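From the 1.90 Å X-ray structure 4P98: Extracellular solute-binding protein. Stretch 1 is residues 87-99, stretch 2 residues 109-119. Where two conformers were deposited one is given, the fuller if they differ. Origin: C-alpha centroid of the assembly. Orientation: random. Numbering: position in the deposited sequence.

Stretch 1 (87-99) SEPILRVATEFPD
Stretch 2 109-119: TLAERLPPNVD

The end of a helix often packs against an irregular segment through three kinds of chemistry: a charged pair, an apolar cluster and a polar side chain that takes up a backbone carbonyl. Residues 87-99 and 109-119 illustrate this, burying 473 Å² between them.

Backbone first. End to end, the stretches run in broadly the same direction. Stretch 1 enters as a helix already under way, kinked at Pro 89, whose nitrogen has no hydrogen to give the preceding turn. Bonds such as Ala 94 N to Ile 90 O (3.0 Å) carry it onward, and a type I turn from Ala 94 to Phe 97 leads into Pro 98. Stretch 2 has helical torsions over 109-112 without the regular hydrogen bonds, extends at Leu 114 (-81/121), and makes a type I turn from Pro 115 to Val 118, closed by Val 118 N to Pro 115 O at 3.1 Å, before strand 118-119. The closest CA atoms are those of Pro 98 and Asn 117, 6.3 Å apart.

In the apolar cluster, Leu 91 (chi1 m, chi2 t) has the largest area covered. Its CA-to-CB bond points sideways, yet the branched end reaches across: Leu 91 CD1 lies 4.0 Å from Leu 110 CD1, and Leu 91 CD2 lies 3.7 Å from Pro 115 CD and 4.0 Å from Val 118 CG1. One turn on, Ala 94 CB lies 3.4 Å from CG2 of Val 118 (chi1 t), a tight contact between methyl groups.

The charged pair, more exposed, joins Glu 88 (t, p, chi3 54°) to Arg 113 (m, t, p, chi4 -120°). Arg 113 NH2 donates to Glu 88 OE1 at 2.7 Å, a salt bridge at the guanidinium edge; Leu 91 CD1 sits 3.7 Å from the same NH2.

Finally, the CA-to-CB bond of Asn 117 (chi1 p, chi2 -24°) points toward stretch 1. Asn 117 ND2 donates to Ala 94 O at 3.1 Å, nearly straight at 168°, and lies 2.9 Å from Phe 97 O.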

# COMPACT_ATOMS: atom_id res chain seq x y z
N SER A 87 11.98 4.83 10.13
CA SER A 87 12.95 5.58 9.31
C SER A 87 14.04 6.24 10.14
O SER A 87 15.21 6.18 9.79
CB SER A 87 12.25 6.61 8.42
OG SER A 87 11.55 7.58 9.16
N GLU A 88 13.66 6.87 11.24
CA GLU A 88 14.65 7.56 12.05
C GLU A 88 15.70 6.60 12.64
O GLU A 88 16.90 6.88 12.54
CB GLU A 88 13.97 8.45 13.11
CG GLU A 88 14.85 9.54 13.67
CD GLU A 88 15.57 10.33 12.59
OE1 GLU A 88 14.88 10.86 11.68
OE2 GLU A 88 16.82 10.40 12.65
N PRO A 89 15.28 5.47 13.21
CA PRO A 89 16.27 4.47 13.66
C PRO A 89 17.21 4.01 12.55
O PRO A 89 18.42 3.89 12.76
CB PRO A 89 15.42 3.31 14.15
CG PRO A 89 14.09 3.88 14.44
CD PRO A 89 13.93 5.17 13.71
N ILE A 90 16.66 3.75 11.36
CA ILE A 90 17.50 3.41 10.22
C ILE A 90 18.55 4.49 9.98
O ILE A 90 19.73 4.18 9.86
CB ILE A 90 16.71 3.19 8.92
CG1 ILE A 90 15.89 1.90 8.99
CG2 ILE A 90 17.66 3.17 7.71
CD1 ILE A 90 16.72 0.64 8.82
N LEU A 91 18.13 5.75 9.93
CA LEU A 91 19.08 6.82 9.60
C LEU A 91 20.17 6.98 10.66
O LEU A 91 21.31 7.27 10.33
CB LEU A 91 18.36 8.15 9.40
CG LEU A 91 17.32 8.18 8.28
CD1 LEU A 91 16.57 9.48 8.33
CD2 LEU A 91 18.00 8.01 6.94
N ARG A 92 19.83 6.77 11.93
CA ARG A 92 20.79 6.89 13.02
C ARG A 92 21.85 5.79 12.99
O ARG A 92 23.05 6.07 13.10
CB ARG A 92 20.08 6.89 14.38
CG ARG A 92 19.10 8.04 14.59
CD ARG A 92 18.59 8.01 16.01
NE ARG A 92 19.70 8.34 16.89
CZ ARG A 92 20.08 9.57 17.20
NH1 ARG A 92 19.39 10.62 16.75
NH2 ARG A 92 21.13 9.76 17.99
N VAL A 93 21.41 4.55 12.82
CA VAL A 93 22.31 3.41 12.82
C VAL A 93 23.18 3.42 11.57
O VAL A 93 24.35 3.06 11.63
CB VAL A 93 21.56 2.08 13.00
CG1 VAL A 93 22.51 0.89 12.96
CG2 VAL A 93 20.82 2.09 14.34
N ALA A 94 22.63 3.86 10.44
CA ALA A 94 23.40 3.98 9.20
C ALA A 94 24.73 4.72 9.40
O ALA A 94 25.74 4.32 8.83
CB ALA A 94 22.58 4.64 8.10
N THR A 95 24.72 5.78 10.22
CA THR A 95 25.93 6.56 10.49
C THR A 95 27.01 5.74 11.20
O THR A 95 28.18 6.07 11.10
CB THR A 95 25.64 7.82 11.33
OG1 THR A 95 25.28 7.43 12.67
CG2 THR A 95 24.52 8.66 10.70
N GLU A 96 26.61 4.67 11.90
CA GLU A 96 27.55 3.80 12.63
C GLU A 96 28.23 2.75 11.75
O GLU A 96 29.27 2.21 12.12
CB GLU A 96 26.83 3.06 13.77
CG GLU A 96 26.11 3.95 14.78
CD GLU A 96 25.24 3.15 15.75
OE1 GLU A 96 25.42 1.92 15.88
OE2 GLU A 96 24.34 3.74 16.38
N PHE A 97 27.64 2.44 10.60
CA PHE A 97 28.09 1.34 9.75
C PHE A 97 28.16 1.82 8.30
O PHE A 97 27.30 1.47 7.49
CB PHE A 97 27.13 0.16 9.85
CG PHE A 97 27.06 -0.47 11.21
CD1 PHE A 97 27.93 -1.49 11.57
CD2 PHE A 97 26.10 -0.06 12.13
CE1 PHE A 97 27.86 -2.07 12.84
CE2 PHE A 97 26.02 -0.63 13.39
CZ PHE A 97 26.90 -1.65 13.74
N PRO A 98 29.20 2.61 7.97
CA PRO A 98 29.32 3.22 6.64
C PRO A 98 29.36 2.23 5.48
O PRO A 98 28.98 2.59 4.37
CB PRO A 98 30.65 3.99 6.71
CG PRO A 98 31.06 4.02 8.14
CD PRO A 98 30.34 2.92 8.85
N ASP A 99 29.83 1.01 5.72
CA ASP A 99 29.91 -0.01 4.66
C ASP A 99 28.70 -0.94 4.60
O ASP A 99 28.65 -1.83 3.76
CB ASP A 99 31.20 -0.84 4.82
CG ASP A 99 32.45 -0.02 4.56
OD1 ASP A 99 32.39 0.96 3.79
OD2 ASP A 99 33.51 -0.37 5.11
N THR A 109 10.42 14.70 2.07
CA THR A 109 11.56 15.35 2.74
C THR A 109 12.68 14.37 3.14
O THR A 109 13.78 14.80 3.47
CB THR A 109 11.12 16.13 4.00
OG1 THR A 109 10.70 15.22 5.03
CG2 THR A 109 9.98 17.09 3.68
N LEU A 110 12.42 13.07 3.10
CA LEU A 110 13.46 12.08 3.40
C LEU A 110 14.63 12.14 2.41
O LEU A 110 15.78 11.88 2.79
CB LEU A 110 12.85 10.68 3.42
CG LEU A 110 13.77 9.48 3.57
CD1 LEU A 110 14.55 9.55 4.88
CD2 LEU A 110 12.96 8.19 3.51
N ALA A 111 14.36 12.48 1.15
CA ALA A 111 15.41 12.56 0.13
C ALA A 111 16.61 13.42 0.56
O ALA A 111 17.75 13.05 0.30
CB ALA A 111 14.85 13.05 -1.20
N GLU A 112 16.29 14.54 1.23
CA GLU A 112 17.24 15.51 1.79
C GLU A 112 18.19 14.91 2.83
O GLU A 112 19.36 15.28 2.90
CB GLU A 112 16.48 16.63 2.52
CG GLU A 112 15.85 17.73 1.68
CD GLU A 112 14.63 18.34 2.36
OE1 GLU A 112 14.37 17.99 3.53
OE2 GLU A 112 13.93 19.15 1.73
N ARG A 113 17.66 13.99 3.62
CA ARG A 113 18.25 13.58 4.90
C ARG A 113 18.99 12.24 4.83
O ARG A 113 19.33 11.67 5.86
CB ARG A 113 17.13 13.54 5.95
CG ARG A 113 16.31 14.83 5.99
CD ARG A 113 15.11 14.73 6.91
NE ARG A 113 15.55 14.20 8.19
CZ ARG A 113 15.13 13.07 8.75
NH1 ARG A 113 14.16 12.34 8.19
NH2 ARG A 113 15.66 12.70 9.92
N LEU A 114 19.25 11.74 3.63
CA LEU A 114 19.88 10.44 3.44
C LEU A 114 21.40 10.49 3.61
O LEU A 114 22.07 11.19 2.86
CB LEU A 114 19.57 9.89 2.04
CG LEU A 114 18.11 9.62 1.72
CD1 LEU A 114 17.94 9.18 0.27
CD2 LEU A 114 17.55 8.55 2.64
N PRO A 115 21.94 9.72 4.57
CA PRO A 115 23.38 9.50 4.57
C PRO A 115 23.83 8.79 3.28
O PRO A 115 22.98 8.23 2.56
CB PRO A 115 23.62 8.61 5.80
CG PRO A 115 22.41 8.79 6.68
CD PRO A 115 21.28 9.06 5.72
N PRO A 116 25.13 8.79 2.98
CA PRO A 116 25.64 8.20 1.73
C PRO A 116 25.33 6.72 1.54
O PRO A 116 25.41 6.22 0.43
CB PRO A 116 27.16 8.39 1.83
CG PRO A 116 27.36 9.46 2.84
CD PRO A 116 26.23 9.31 3.82
N ASN A 117 25.00 6.03 2.63
CA ASN A 117 24.72 4.60 2.57
C ASN A 117 23.25 4.24 2.77
O ASN A 117 22.95 3.08 3.08
CB ASN A 117 25.60 3.82 3.56
CG ASN A 117 25.38 4.23 5.02
OD1 ASN A 117 24.94 5.34 5.31
ND2 ASN A 117 25.74 3.34 5.94
N VAL A 118 22.35 5.19 2.56
CA VAL A 118 20.93 4.93 2.70
C VAL A 118 20.18 5.30 1.42
O VAL A 118 20.40 6.37 0.87
CB VAL A 118 20.31 5.72 3.89
CG1 VAL A 118 18.88 5.28 4.12
CG2 VAL A 118 21.15 5.54 5.15
N ASP A 119 19.34 4.39 0.94
CA ASP A 119 18.35 4.68 -0.10
C ASP A 119 16.99 4.92 0.57
O ASP A 119 16.64 4.26 1.57
CB ASP A 119 18.22 3.50 -1.08
CG ASP A 119 19.38 3.37 -2.07
OD1 ASP A 119 20.32 4.21 -2.08
OD2 ASP A 119 19.33 2.39 -2.86